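Local coordinates for protein 2-C-methyl-D-erythritol 4-phosphate cytidylyltransferase (Neisseria gonorrhoeae, PDB 1VGW) that probably catalyses the transfer of a cytidylyl group from CTP to 2-C-methyl-D-erythritol 4-phosphate, releasing diphosphate, in the DXP pathway of isoprenoid biosynthesis, at residues K6-I11 with D105-H110; G42-H47 with C115-E120; V50-V55 with Q73-K78. One frame throughout, in Å; residues are numbered along the deposited sequence.

Contact 1 (K6-I11 with D105-H110); sequences KNIALI and DNILVH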
ATOM      1  N   LYS B   6      13.164  12.904 -26.826  1.00 32.91           N
ATOM      2  CA  LYS B   6      11.754  13.021 -26.522  1.00 34.73           C
ATOM      3  C   LYS B   6      11.229  12.157 -25.382  1.00 34.35           C
ATOM      4  O   LYS B   6      11.712  11.048 -25.122  1.00 33.28           O
ATOM      5  CB  LYS B   6      10.926  12.667 -27.778  1.00 35.42           C
ATOM      6  CG  LYS B   6      11.052  13.683 -28.903  1.00 41.77           C
ATOM      7  CD  LYS B   6      10.441  13.026 -30.160  1.00 49.67           C
ATOM      8  CE  LYS B   6      10.760  13.818 -31.422  1.00 53.11           C
ATOM      9  NZ  LYS B   6      10.602  12.914 -32.633  1.00 57.60           N
ATOM     10  N   ASN B   7      10.120  12.645 -24.810  1.00 32.45           N
ATOM     11  CA  ASN B   7       9.412  11.930 -23.726  1.00 29.11           C
ATOM     12  C   ASN B   7       8.012  11.547 -24.215  1.00 28.79           C
ATOM     13  O   ASN B   7       7.196  12.474 -24.428  1.00 26.87           O
ATOM     14  CB  ASN B   7       9.305  12.855 -22.522  1.00 27.06           C
ATOM     15  CG  ASN B   7      10.639  12.941 -21.800  1.00 31.69           C
ATOM     16  OD1 ASN B   7      11.224  11.889 -21.516  1.00 31.86           O
ATOM     17  ND2 ASN B   7      11.064  14.150 -21.504  1.00 33.00           N
ATOM     18  N   ILE B   8       7.778  10.266 -24.448  1.00 26.25           N
ATOM     19  CA  ILE B   8       6.498   9.790 -24.958  1.00 27.97           C
ATOM     20  C   ILE B   8       5.716   8.887 -24.007  1.00 28.15           C
ATOM     21  O   ILE B   8       6.164   7.779 -23.649  1.00 27.12           O
ATOM     22  CB  ILE B   8       6.719   9.024 -26.283  1.00 26.21           C
ATOM     23  CG1 ILE B   8       7.500   9.894 -27.298  1.00 22.93           C
ATOM     24  CG2 ILE B   8       5.430   8.553 -26.917  1.00 22.41           C
ATOM     25  CD1 ILE B   8       8.113   9.048 -28.395  1.00 16.87           C
ATOM     26  N   ALA B   9       4.502   9.273 -23.622  1.00 28.38           N
ATOM     27  CA  ALA B   9       3.673   8.432 -22.724  1.00 26.81           C
ATOM     28  C   ALA B   9       2.955   7.331 -23.476  1.00 26.01           C
ATOM     29  O   ALA B   9       2.407   7.581 -24.586  1.00 25.46           O
ATOM     30  CB  ALA B   9       2.639   9.258 -21.975  1.00 26.82           C
ATOM     31  N   LEU B  10       3.016   6.103 -22.959  1.00 23.45           N
ATOM     32  CA  LEU B  10       2.286   4.994 -23.648  1.00 25.04           C
ATOM     33  C   LEU B  10       1.364   4.334 -22.598  1.00 26.21           C
ATOM     34  O   LEU B  10       1.769   3.944 -21.494  1.00 24.47           O
ATOM     35  CB  LEU B  10       3.226   4.012 -24.290  1.00 22.25           C
ATOM     36  CG  LEU B  10       2.767   2.730 -24.905  1.00 25.79           C
ATOM     37  CD1 LEU B  10       1.940   2.971 -26.171  1.00 22.25           C
ATOM     38  CD2 LEU B  10       3.923   1.778 -25.295  1.00 22.51           C
ATOM     39  N   ILE B  11       0.083   4.266 -22.921  1.00 28.35           N
ATOM     40  CA  ILE B  11      -0.954   3.769 -21.981  1.00 28.70           C
ATOM     41  C   ILE B  11      -1.714   2.601 -22.581  1.00 28.78           C
ATOM     42  O   ILE B  11      -2.458   2.749 -23.550  1.00 29.55           O
ATOM     43  CB  ILE B  11      -1.950   4.947 -21.708  1.00 35.31           C
ATOM     44  CG1 ILE B  11      -1.238   6.053 -20.904  1.00 33.01           C
ATOM     45  CG2 ILE B  11      -3.185   4.456 -20.940  1.00 32.11           C
ATOM     46  CD1 ILE B  11      -2.021   7.314 -20.751  1.00 35.68           C
ATOM     47  N   ASP B 105      14.821   7.899 -27.749  1.00 25.53           N
ATOM     48  CA  ASP B 105      13.782   8.645 -27.022  1.00 26.22           C
ATOM     49  C   ASP B 105      13.216   7.783 -25.871  1.00 24.87           C
ATOM     50  O   ASP B 105      13.251   6.550 -25.952  1.00 25.82           O
ATOM     51  CB  ASP B 105      12.608   8.926 -27.982  1.00 25.20           C
ATOM     52  CG  ASP B 105      12.919  10.032 -28.992  1.00 25.72           C
ATOM     53  OD1 ASP B 105      13.595  11.008 -28.659  1.00 29.08           O
ATOM     54  OD2 ASP B 105      12.471   9.912 -30.155  1.00 25.83           O
ATOM     55  N   ASN B 106      12.661   8.368 -24.846  1.00 24.96           N
ATOM     56  CA  ASN B 106      12.074   7.685 -23.713  1.00 27.37           C
ATOM     57  C   ASN B 106      10.589   7.319 -23.882  1.00 28.14           C
ATOM     58  O   ASN B 106       9.771   8.137 -24.351  1.00 28.97           O
ATOM     59  CB  ASN B 106      12.237   8.592 -22.469  1.00 21.76           C
ATOM     60  CG  ASN B 106      13.655   8.866 -22.091  1.00 24.99           C
ATOM     61  OD1 ASN B 106      14.509   7.974 -22.053  1.00 24.41           O
ATOM     62  ND2 ASN B 106      14.008  10.121 -21.757  1.00 20.54           N
ATOM     63  N   ILE B 107      10.215   6.101 -23.498  1.00 29.02           N
ATOM     64  CA  ILE B 107       8.780   5.651 -23.547  1.00 26.68           C
ATOM     65  C   ILE B 107       8.290   5.473 -22.099  1.00 27.24           C
ATOM     66  O   ILE B 107       8.985   4.711 -21.364  1.00 27.81           O
ATOM     67  CB  ILE B 107       8.682   4.294 -24.208  1.00 27.26           C
ATOM     68  CG1 ILE B 107       9.318   4.225 -25.594  1.00 24.89           C
ATOM     69  CG2 ILE B 107       7.253   3.736 -24.233  1.00 28.79           C
ATOM     70  CD1 ILE B 107       8.706   5.122 -26.646  1.00 27.54           C
ATOM     71  N   LEU B 108       7.354   6.265 -21.606  1.00 25.18           N
ATOM     72  CA  LEU B 108       6.863   6.111 -20.215  1.00 24.00           C
ATOM     73  C   LEU B 108       5.586   5.243 -20.190  1.00 24.89           C
ATOM     74  O   LEU B 108       4.544   5.727 -20.672  1.00 26.58           O
ATOM     75  CB  LEU B 108       6.560   7.462 -19.596  1.00 16.73           C
ATOM     76  CG  LEU B 108       7.709   8.351 -19.163  1.00 24.13           C
ATOM     77  CD1 LEU B 108       8.402   9.020 -20.396  1.00 18.88           C
ATOM     78  CD2 LEU B 108       7.227   9.466 -18.258  1.00 22.39           C
ATOM     79  N   VAL B 109       5.652   3.987 -19.804  1.00 26.17           N
ATOM     80  CA  VAL B 109       4.530   3.042 -19.801  1.00 26.70           C
ATOM     81  C   VAL B 109       3.681   3.178 -18.530  1.00 27.37           C
ATOM     82  O   VAL B 109       4.128   2.934 -17.428  1.00 27.65           O
ATOM     83  CB  VAL B 109       4.953   1.595 -20.031  1.00 26.02           C
ATOM     84  CG1 VAL B 109       3.792   0.649 -20.413  1.00 20.49           C
ATOM     85  CG2 VAL B 109       5.979   1.452 -21.186  1.00 23.36           C
ATOM     86  N   HIS B 110       2.443   3.677 -18.670  1.00 27.21           N
ATOM     87  CA  HIS B 110       1.598   3.936 -17.498  1.00 28.80           C
ATOM     88  C   HIS B 110       0.265   3.184 -17.496  1.00 26.49           C
ATOM     89  O   HIS B 110      -0.362   3.118 -18.540  1.00 26.00           O
ATOM     90  CB  HIS B 110       1.255   5.428 -17.423  1.00 26.08           C
ATOM     91  CG  HIS B 110       0.661   5.865 -16.127  1.00 25.67           C
ATOM     92  ND1 HIS B 110       1.347   5.828 -14.938  1.00 29.90           N
ATOM     93  CD2 HIS B 110      -0.566   6.364 -15.831  1.00 25.15           C
ATOM     94  CE1 HIS B 110       0.560   6.284 -13.946  1.00 29.44           C
ATOM     95  NE2 HIS B 110      -0.595   6.618 -14.486  1.00 26.42           N
TER

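Contact 2 (G42-H47 with C115-E120); sequences GIFERH and CCLPSE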
ATOM      1  N   GLY B  42      -5.277  13.634 -18.999  1.00 36.63           N
ATOM      2  CA  GLY B  42      -5.207  14.968 -18.488  1.00 35.04           C
ATOM      3  C   GLY B  42      -3.903  15.258 -17.788  1.00 36.12           C
ATOM      4  O   GLY B  42      -3.372  16.381 -17.875  1.00 36.97           O
ATOM      5  N   ILE B  43      -3.363  14.287 -17.074  1.00 35.34           N
ATOM      6  CA  ILE B  43      -2.098  14.491 -16.357  1.00 34.44           C
ATOM      7  C   ILE B  43      -0.921  14.647 -17.306  1.00 34.60           C
ATOM      8  O   ILE B  43      -0.030  15.451 -17.056  1.00 33.17           O
ATOM      9  CB  ILE B  43      -1.867  13.316 -15.388  1.00 32.72           C
ATOM     10  CG1 ILE B  43      -3.012  13.323 -14.323  1.00 34.24           C
ATOM     11  CG2 ILE B  43      -0.526  13.398 -14.700  1.00 25.14           C
ATOM     12  CD1 ILE B  43      -3.048  11.949 -13.589  1.00 37.32           C
ATOM     13  N   PHE B  44      -0.851  13.895 -18.398  1.00 34.71           N
ATOM     14  CA  PHE B  44       0.246  13.973 -19.339  1.00 36.58           C
ATOM     15  C   PHE B  44       0.129  15.139 -20.318  1.00 39.23           C
ATOM     16  O   PHE B  44       1.109  15.874 -20.551  1.00 35.84           O
ATOM     17  CB  PHE B  44       0.372  12.648 -20.127  1.00 32.59           C
ATOM     18  CG  PHE B  44       0.750  11.490 -19.233  1.00 36.95           C
ATOM     19  CD1 PHE B  44       2.052  11.215 -18.899  1.00 33.51           C
ATOM     20  CD2 PHE B  44      -0.253  10.668 -18.708  1.00 36.72           C
ATOM     21  CE1 PHE B  44       2.371  10.180 -18.041  1.00 36.80           C
ATOM     22  CE2 PHE B  44       0.060   9.624 -17.873  1.00 36.81           C
ATOM     23  CZ  PHE B  44       1.370   9.357 -17.542  1.00 38.48           C
ATOM     24  N   GLU B  45      -1.072  15.352 -20.883  1.00 40.44           N
ATOM     25  CA  GLU B  45      -1.306  16.445 -21.803  1.00 42.55           C
ATOM     26  C   GLU B  45      -1.019  17.801 -21.197  1.00 42.76           C
ATOM     27  O   GLU B  45      -0.549  18.688 -21.938  1.00 41.93           O
ATOM     28  CB  GLU B  45      -2.681  16.389 -22.442  1.00 46.68           C
ATOM     29  CG  GLU B  45      -2.789  15.154 -23.378  1.00 50.70           C
ATOM     30  CD  GLU B  45      -2.317  15.535 -24.776  1.00 51.66           C
ATOM     31  OE1 GLU B  45      -1.445  14.851 -25.346  1.00 47.23           O
ATOM     32  OE2 GLU B  45      -2.847  16.541 -25.305  1.00 54.31           O
ATOM     33  N   ARG B  46      -1.120  17.966 -19.882  1.00 42.12           N
ATOM     34  CA  ARG B  46      -0.791  19.243 -19.270  1.00 43.64           C
ATOM     35  C   ARG B  46       0.633  19.338 -18.768  1.00 43.50           C
ATOM     36  O   ARG B  46       1.025  20.353 -18.152  1.00 44.87           O
ATOM     37  CB  ARG B  46      -1.772  19.547 -18.124  1.00 46.47           C
ATOM     38  CG  ARG B  46      -1.319  19.150 -16.745  1.00 51.13           C
ATOM     39  CD  ARG B  46      -2.212  19.784 -15.652  1.00 55.62           C
ATOM     40  NE  ARG B  46      -3.288  18.858 -15.289  1.00 58.85           N
ATOM     41  CZ  ARG B  46      -4.295  18.490 -16.060  1.00 59.69           C
ATOM     42  NH1 ARG B  46      -4.433  18.968 -17.300  1.00 64.36           N
ATOM     43  NH2 ARG B  46      -5.175  17.597 -15.630  1.00 56.42           N
ATOM     44  N   HIS B  47       1.431  18.300 -18.904  1.00 42.24           N
ATOM     45  CA  HIS B  47       2.798  18.297 -18.389  1.00 40.40           C
ATOM     46  C   HIS B  47       3.776  18.744 -19.452  1.00 40.50           C
ATOM     47  O   HIS B  47       3.920  18.111 -20.508  1.00 38.88           O
ATOM     48  CB  HIS B  47       3.142  16.881 -17.894  1.00 41.61           C
ATOM     49  CG  HIS B  47       4.239  16.907 -16.877  1.00 39.69           C
ATOM     50  ND1 HIS B  47       3.973  16.849 -15.521  1.00 39.79           N
ATOM     51  CD2 HIS B  47       5.571  17.021 -17.012  1.00 39.06           C
ATOM     52  CE1 HIS B  47       5.115  16.937 -14.855  1.00 38.90           C
ATOM     53  NE2 HIS B  47       6.101  17.041 -15.741  1.00 41.74           N
ATOM     54  N   CYS B 115      -5.015   6.964 -11.951  1.00 38.85           N
ATOM     55  CA  CYS B 115      -5.435   8.292 -12.301  1.00 39.54           C
ATOM     56  C   CYS B 115      -5.128   9.377 -11.323  1.00 39.09           C
ATOM     57  O   CYS B 115      -5.592  10.518 -11.534  1.00 41.52           O
ATOM     58  CB  CYS B 115      -6.915   8.347 -12.719  1.00 46.02           C
ATOM     59  SG  CYS B 115      -8.109   7.790 -11.446  1.00 43.84           S
ATOM     60  N   CYS B 116      -4.352   9.137 -10.305  1.00 38.60           N
ATOM     61  CA  CYS B 116      -4.019  10.157  -9.319  1.00 37.36           C
ATOM     62  C   CYS B 116      -2.521  10.376  -9.221  1.00 37.53           C
ATOM     63  O   CYS B 116      -2.023  10.845  -8.200  1.00 36.70           O
ATOM     64  CB  CYS B 116      -4.603   9.736  -7.955  1.00 40.84           C
ATOM     65  SG  CYS B 116      -6.443   9.796  -7.979  1.00 43.90           S
ATOM     66  N   LEU B 117      -1.793  10.057 -10.294  1.00 36.88           N
ATOM     67  CA  LEU B 117      -0.348  10.249 -10.315  1.00 38.08           C
ATOM     68  C   LEU B 117      -0.003  11.725 -10.158  1.00 38.33           C
ATOM     69  O   LEU B 117      -0.280  12.505 -11.072  1.00 38.48           O
ATOM     70  CB  LEU B 117       0.153   9.768 -11.706  1.00 38.92           C
ATOM     71  CG  LEU B 117       1.586  10.222 -12.066  1.00 38.44           C
ATOM     72  CD1 LEU B 117       2.586   9.486 -11.199  1.00 30.34           C
ATOM     73  CD2 LEU B 117       1.858  10.110 -13.550  1.00 31.05           C
ATOM     74  N   PRO B 118       0.594  12.132  -9.057  1.00 38.53           N
ATOM     75  CA  PRO B 118       0.957  13.502  -8.834  1.00 38.81           C
ATOM     76  C   PRO B 118       1.917  14.047  -9.881  1.00 41.39           C
ATOM     77  O   PRO B 118       3.060  13.610 -10.074  1.00 41.54           O
ATOM     78  CB  PRO B 118       1.681  13.523  -7.495  1.00 38.04           C
ATOM     79  CG  PRO B 118       1.775  12.148  -7.033  1.00 38.65           C
ATOM     80  CD  PRO B 118       0.948  11.266  -7.916  1.00 39.12           C
ATOM     81  N   SER B 119       1.574  15.229 -10.402  1.00 42.51           N
ATOM     82  CA  SER B 119       2.429  15.919 -11.349  1.00 43.98           C
ATOM     83  C   SER B 119       3.873  16.026 -10.887  1.00 44.11           C
ATOM     84  O   SER B 119       4.822  15.913 -11.655  1.00 44.13           O
ATOM     85  CB  SER B 119       1.864  17.353 -11.534  1.00 44.23           C
ATOM     86  OG  SER B 119       2.471  17.872 -12.700  1.00 50.20           O
ATOM     87  N   GLU B 120       4.096  16.269  -9.600  1.00 44.48           N
ATOM     88  CA  GLU B 120       5.437  16.356  -9.056  1.00 46.62           C
ATOM     89  C   GLU B 120       6.202  15.036  -9.198  1.00 45.76           C
ATOM     90  O   GLU B 120       7.425  15.027  -9.418  1.00 45.42           O
ATOM     91  CB  GLU B 120       5.348  16.755  -7.571  1.00 51.92           C
ATOM     92  CG  GLU B 120       6.502  17.614  -7.107  1.00 59.42           C
ATOM     93  CD  GLU B 120       6.343  18.197  -5.717  1.00 66.40           C
ATOM     94  OE1 GLU B 120       7.388  18.512  -5.072  1.00 65.88           O
ATOM     95  OE2 GLU B 120       5.193  18.385  -5.247  1.00 66.30           O
TER
HETATM   96  O   HOH W   1       1.062  16.670 -15.295  1.00 49.14           O

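Contact 3 (V50-V55 with Q73-K78); sequences VDLTVV and QVRVWK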
ATOM      1  N   VAL B  50       6.391  16.383 -21.478  1.00 37.82           N
ATOM      2  CA  VAL B  50       5.920  15.229 -22.260  1.00 33.75           C
ATOM      3  C   VAL B  50       5.648  15.738 -23.649  1.00 34.11           C
ATOM      4  O   VAL B  50       4.998  16.769 -23.773  1.00 38.09           O
ATOM      5  CB  VAL B  50       4.670  14.608 -21.608  1.00 32.60           C
ATOM      6  CG1 VAL B  50       3.977  13.542 -22.457  1.00 27.72           C
ATOM      7  CG2 VAL B  50       5.082  13.987 -20.276  1.00 27.10           C
ATOM      8  N   ASP B  51       6.112  15.085 -24.686  1.00 33.16           N
ATOM      9  CA  ASP B  51       5.968  15.595 -26.038  1.00 30.90           C
ATOM     10  C   ASP B  51       4.855  14.930 -26.818  1.00 32.05           C
ATOM     11  O   ASP B  51       4.464  15.416 -27.882  1.00 31.69           O
ATOM     12  CB  ASP B  51       7.326  15.341 -26.787  1.00 31.72           C
ATOM     13  CG  ASP B  51       8.479  15.911 -25.992  1.00 37.32           C
ATOM     14  OD1 ASP B  51       8.497  17.143 -25.752  1.00 40.91           O
ATOM     15  OD2 ASP B  51       9.331  15.132 -25.487  1.00 37.43           O
ATOM     16  N   LEU B  52       4.389  13.762 -26.383  1.00 29.70           N
ATOM     17  CA  LEU B  52       3.354  13.038 -27.078  1.00 30.14           C
ATOM     18  C   LEU B  52       2.739  12.006 -26.104  1.00 32.24           C
ATOM     19  O   LEU B  52       3.395  11.617 -25.116  1.00 29.65           O
ATOM     20  CB  LEU B  52       3.944  12.311 -28.293  1.00 31.32           C
ATOM     21  CG  LEU B  52       3.026  11.501 -29.183  1.00 33.25           C
ATOM     22  CD1 LEU B  52       2.254  12.387 -30.166  1.00 39.32           C
ATOM     23  CD2 LEU B  52       3.747  10.429 -29.974  1.00 26.09           C
ATOM     24  N   THR B  53       1.498  11.640 -26.391  1.00 30.10           N
ATOM     25  CA  THR B  53       0.761  10.661 -25.590  1.00 28.14           C
ATOM     26  C   THR B  53       0.009   9.725 -26.522  1.00 28.81           C
ATOM     27  O   THR B  53      -0.589  10.143 -27.520  1.00 28.02           O
ATOM     28  CB  THR B  53      -0.181  11.350 -24.604  1.00 29.22           C
ATOM     29  OG1 THR B  53       0.595  12.158 -23.714  1.00 26.05           O
ATOM     30  CG2 THR B  53      -1.053  10.397 -23.835  1.00 25.58           C
ATOM     31  N   VAL B  54       0.179   8.423 -26.310  1.00 27.89           N
ATOM     32  CA  VAL B  54      -0.491   7.419 -27.117  1.00 29.16           C
ATOM     33  C   VAL B  54      -1.263   6.442 -26.192  1.00 29.28           C
ATOM     34  O   VAL B  54      -0.765   6.198 -25.095  1.00 28.44           O
ATOM     35  CB  VAL B  54       0.488   6.589 -27.950  1.00 30.58           C
ATOM     36  CG1 VAL B  54      -0.224   5.671 -28.925  1.00 27.52           C
ATOM     37  CG2 VAL B  54       1.441   7.517 -28.745  1.00 34.02           C
ATOM     38  N   VAL B  55      -2.432   6.016 -26.623  1.00 27.99           N
ATOM     39  CA  VAL B  55      -3.298   5.089 -25.906  1.00 29.36           C
ATOM     40  C   VAL B  55      -3.574   3.914 -26.849  1.00 28.04           C
ATOM     41  O   VAL B  55      -3.872   4.238 -28.005  1.00 28.88           O
ATOM     42  CB  VAL B  55      -4.692   5.668 -25.555  1.00 33.56           C
ATOM     43  CG1 VAL B  55      -5.430   4.631 -24.672  1.00 31.76           C
ATOM     44  CG2 VAL B  55      -4.589   6.980 -24.805  1.00 32.70           C
ATOM     45  N   GLN B  73      -4.853  15.942 -29.885  1.00 30.74           N
ATOM     46  CA  GLN B  73      -3.449  15.600 -30.082  1.00 35.76           C
ATOM     47  C   GLN B  73      -3.054  14.219 -29.602  1.00 36.54           C
ATOM     48  O   GLN B  73      -1.986  13.713 -29.992  1.00 37.66           O
ATOM     49  CB  GLN B  73      -2.522  16.679 -29.489  1.00 37.79           C
ATOM     50  CG  GLN B  73      -2.368  17.849 -30.461  1.00 34.70           C
ATOM     51  CD  GLN B  73      -1.701  19.043 -29.844  1.00 36.81           C
ATOM     52  OE1 GLN B  73      -1.675  19.224 -28.627  1.00 40.55           O
ATOM     53  NE2 GLN B  73      -1.186  19.916 -30.708  1.00 34.00           N
ATOM     54  N   VAL B  74      -3.844  13.572 -28.748  1.00 35.47           N
ATOM     55  CA  VAL B  74      -3.519  12.213 -28.304  1.00 33.45           C
ATOM     56  C   VAL B  74      -3.740  11.220 -29.426  1.00 34.38           C
ATOM     57  O   VAL B  74      -4.651  11.330 -30.239  1.00 33.22           O
ATOM     58  CB  VAL B  74      -4.413  11.859 -27.096  1.00 30.03           C
ATOM     59  CG1 VAL B  74      -4.368  10.383 -26.757  1.00 26.06           C
ATOM     60  CG2 VAL B  74      -4.046  12.714 -25.920  1.00 25.56           C
ATOM     61  N   ARG B  75      -2.875  10.192 -29.517  1.00 36.84           N
ATOM     62  CA  ARG B  75      -3.067   9.218 -30.606  1.00 37.94           C
ATOM     63  C   ARG B  75      -3.744   7.965 -30.098  1.00 39.91           C
ATOM     64  O   ARG B  75      -3.209   7.301 -29.206  1.00 40.77           O
ATOM     65  CB  ARG B  75      -1.714   8.900 -31.230  1.00 43.04           C
ATOM     66  CG  ARG B  75      -0.979  10.208 -31.628  1.00 40.24           C
ATOM     67  CD  ARG B  75      -0.490  10.006 -33.071  1.00 40.31           C
ATOM     68  NE  ARG B  75       0.422  11.112 -33.435  1.00 36.90           N
ATOM     69  CZ  ARG B  75       0.710  11.323 -34.714  1.00 34.84           C
ATOM     70  NH1 ARG B  75       0.195  10.524 -35.627  1.00 31.17           N
ATOM     71  NH2 ARG B  75       1.524  12.302 -35.054  1.00 35.47           N
ATOM     72  N   VAL B  76      -4.908   7.631 -30.667  1.00 38.50           N
ATOM     73  CA  VAL B  76      -5.641   6.463 -30.211  1.00 36.90           C
ATOM     74  C   VAL B  76      -5.435   5.342 -31.203  1.00 38.14           C
ATOM     75  O   VAL B  76      -6.071   5.350 -32.259  1.00 37.75           O
ATOM     76  CB  VAL B  76      -7.136   6.810 -30.010  1.00 36.01           C
ATOM     77  CG1 VAL B  76      -7.989   5.555 -29.876  1.00 35.83           C
ATOM     78  CG2 VAL B  76      -7.338   7.676 -28.765  1.00 28.19           C
ATOM     79  N   TRP B  77      -4.574   4.370 -30.893  1.00 38.81           N
ATOM     80  CA  TRP B  77      -4.330   3.269 -31.839  1.00 40.80           C
ATOM     81  C   TRP B  77      -5.156   2.038 -31.503  1.00 41.14           C
ATOM     82  O   TRP B  77      -5.331   1.680 -30.327  1.00 39.76           O
ATOM     83  CB  TRP B  77      -2.832   2.896 -31.838  1.00 41.89           C
ATOM     84  CG  TRP B  77      -1.938   3.948 -32.435  1.00 44.73           C
ATOM     85  CD1 TRP B  77      -2.322   5.017 -33.219  1.00 39.85           C
ATOM     86  CD2 TRP B  77      -0.508   3.992 -32.341  1.00 42.81           C
ATOM     87  NE1 TRP B  77      -1.215   5.721 -33.587  1.00 46.56           N
ATOM     88  CE2 TRP B  77      -0.084   5.121 -33.076  1.00 44.62           C
ATOM     89  CE3 TRP B  77       0.452   3.183 -31.734  1.00 41.08           C
ATOM     90  CZ2 TRP B  77       1.259   5.496 -33.183  1.00 42.80           C
ATOM     91  CZ3 TRP B  77       1.788   3.563 -31.826  1.00 43.45           C
ATOM     92  CH2 TRP B  77       2.183   4.701 -32.552  1.00 40.84           C
ATOM     93  N   LYS B  78      -5.608   1.309 -32.517  1.00 42.28           N
ATOM     94  CA  LYS B  78      -6.461   0.145 -32.229  1.00 47.29           C
ATOM     95  C   LYS B  78      -5.797  -1.171 -32.538  1.00 48.09           C
ATOM     96  O   LYS B  78      -6.300  -2.003 -33.290  1.00 49.72           O
ATOM     97  CB  LYS B  78      -7.816   0.274 -32.953  1.00 47.88           C
ATOM     98  CG  LYS B  78      -8.581   1.528 -32.519  1.00 46.35           C
ATOM     99  CD  LYS B  78      -9.927   1.616 -33.196  1.00 49.53           C
ATOM    100  CE  LYS B  78     -10.677   2.868 -32.769  1.00 51.90           C
ATOM    101  NZ  LYS B  78     -11.889   3.065 -33.606  1.00 56.79           N
TER

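Contact 1 (K6-I11 with D105-H110)
Ile8 and Leu10 bind Asn106, Leu108 and His110 through main-chain amides and carbonyls, setting strand 7-11 parallel to strand 106-109 in the Rossmann-like sheet of this GT-A type enzyme. Ile8 N gives to Asn106 O at 2.9 Å and Ile8 O accepts from Leu108 N at 2.8 Å; Leu10 repeats the pattern with Leu108 O and His110 N, and Lys6 O takes Asn106 N. The two short strands are twisted by 31°.

The strands' own apolar pairs lie on one face, where aliphatic residues suit the buried interior. Leu10 and Ile107 run side by side, Leu10 CD2 lying 4.0 Å from Ile107 CG2, while Ile8 CD1 approaches Ile107 CD1 to 4.3 Å. Helices cover the other face: the small Ala9 admits Phe44 of helix 36-45, and Leu108 packs against Leu122, Leu125 and Ile126.

Polar side chains gather where the strands begin. The amide planes of Asn7 and Asn106 are nearly parallel, 17° apart, and Asn106 ND2 makes a weak 3.3 Å bond to Asn7 OD1; Gly130 O also binds Asn106 ND2, and Ala49 O binds Asn7 ND2. With CG beside its own backbone N (chi1 -75°), Asp105 turns its carboxylate to Lys6, and OD1 accepts Lys6 N at 2.7 Å from above the carboxylate plane; OD2 is held by Ala102 N. Lys6 NZ stays 4.3 Å from Asp105 OD2, too far for a salt bridge.

Contact 2 (G42-H47 with C115-E120)
The imidazole of His47 meets Ser119 with its edge: Ser119 OG lies near the ring plane, 3.4 Å from His47 ND1, and His47 CE1 comes equally near to Ser119 O. Water 1 sits in the plane at the same edge, hydrogen-bonded to His47 ND1 at 2.9 Å and to Ser119 OG at 3.2 Å. Ile43 O also approaches this water, but at a separation too short to be trusted. A chi1 of -156° sets His47 CG anti to the backbone N, carrying the ring toward Ser119. The Phe44 ring is touched by Leu117, whose CD2 lies 4.1 Å from Phe44 CZ; the two side chains cross at about a right angle, and the phenyl also makes an edge-to-face contact with His110. Over one face of the Arg46 guanidinium, offset toward its rim, lies Gly42 C; glycine suits that place because it has no side chain to obstruct the folded-back arginine.

In the Rossmann-like, GT-A type fold, helices 36-45 and 119-129 both flank the central sheet, and this contact joins the C-terminal end of the first to the loop that leads into the second. Pro118 occupies the N-cap of the second helix, its ring restricting the backbone where the chain turns, and Leu122 one turn on packs against both Phe44 and His47. Ile43 points at the loop, its methyls resting against two carbonyl oxygens and one leucine methyl. Its CD1 reaches Cys115 O at 3.6 Å, and its CG2 touches Leu117 O at 3.7 Å and lies 4.2 Å from Leu117 CD2.

Contact 3 (V50-V55 with Q73-K78)
Val54 presses a methyl onto the indole of Trp77 in a CH-pi contact: Val54 CG1 stands 3.9 Å from the centroid of the six-membered ring, 17° off its normal. A chi1 of -172°, anti to the backbone N, puts this CG1 where it meets both the indole and Arg75 O, the latter at 3.4 Å. Leu95 of helix 84-98 touches both side chains, and Lys94 makes a cation-pi contact with the indole.

Main-chain bonds join the strands in parallel, as expected of the beta-alpha-beta unit formed by strand 52-56, helix 63-70 and strand 75-77. Arg75 N binds Thr53 O, Val55 N binds Arg75 O and Trp77 N binds Val55 O, each at 3.0 Å.

Two further side-chain contacts flank these bonds. Val55 CG2 meets Val74 CG1 at 3.9 Å, and these compact, beta-branched residues suit extended backbone. Leu52 crosses Arg75 at about a right angle, its CD1 4.0 Å from Arg75 NE at the guanidinium edge; arginine's long chain lets its aliphatic part and NE pass Leu52 here.

Val55 thus spends both its amide and its carbonyl on strand 75-77, while Val74 O and, weakly, Val76 N engage Gln68, whose side-chain amide serves as donor and acceptor where a further strand might pair.

All three contacts belong to one Rossmann-like unit. Contacts 1 and 3, with centres about 10 Å apart, share its sheet: strand 7-12 lies between 106-109 and 52-56, and 75-77 follows beyond 52-56. Ala9 and Val54 continue the backbone bonding from one contact to the other. Contact 2, about 13 Å and 14 Å from the centres of contacts 1 and 3, ties together helices 36-45 and 119-129, with Phe44 packing on Ala9, His110 and Thr53. Along the chain, segments of contacts 1 and 2 alternate, and contact 3 falls within both spans. The three contacts thus join strands and flanking helices of the N-terminal half of the fold, and His110 and Cys115 bring it near Lys214, predicted to position the substrate.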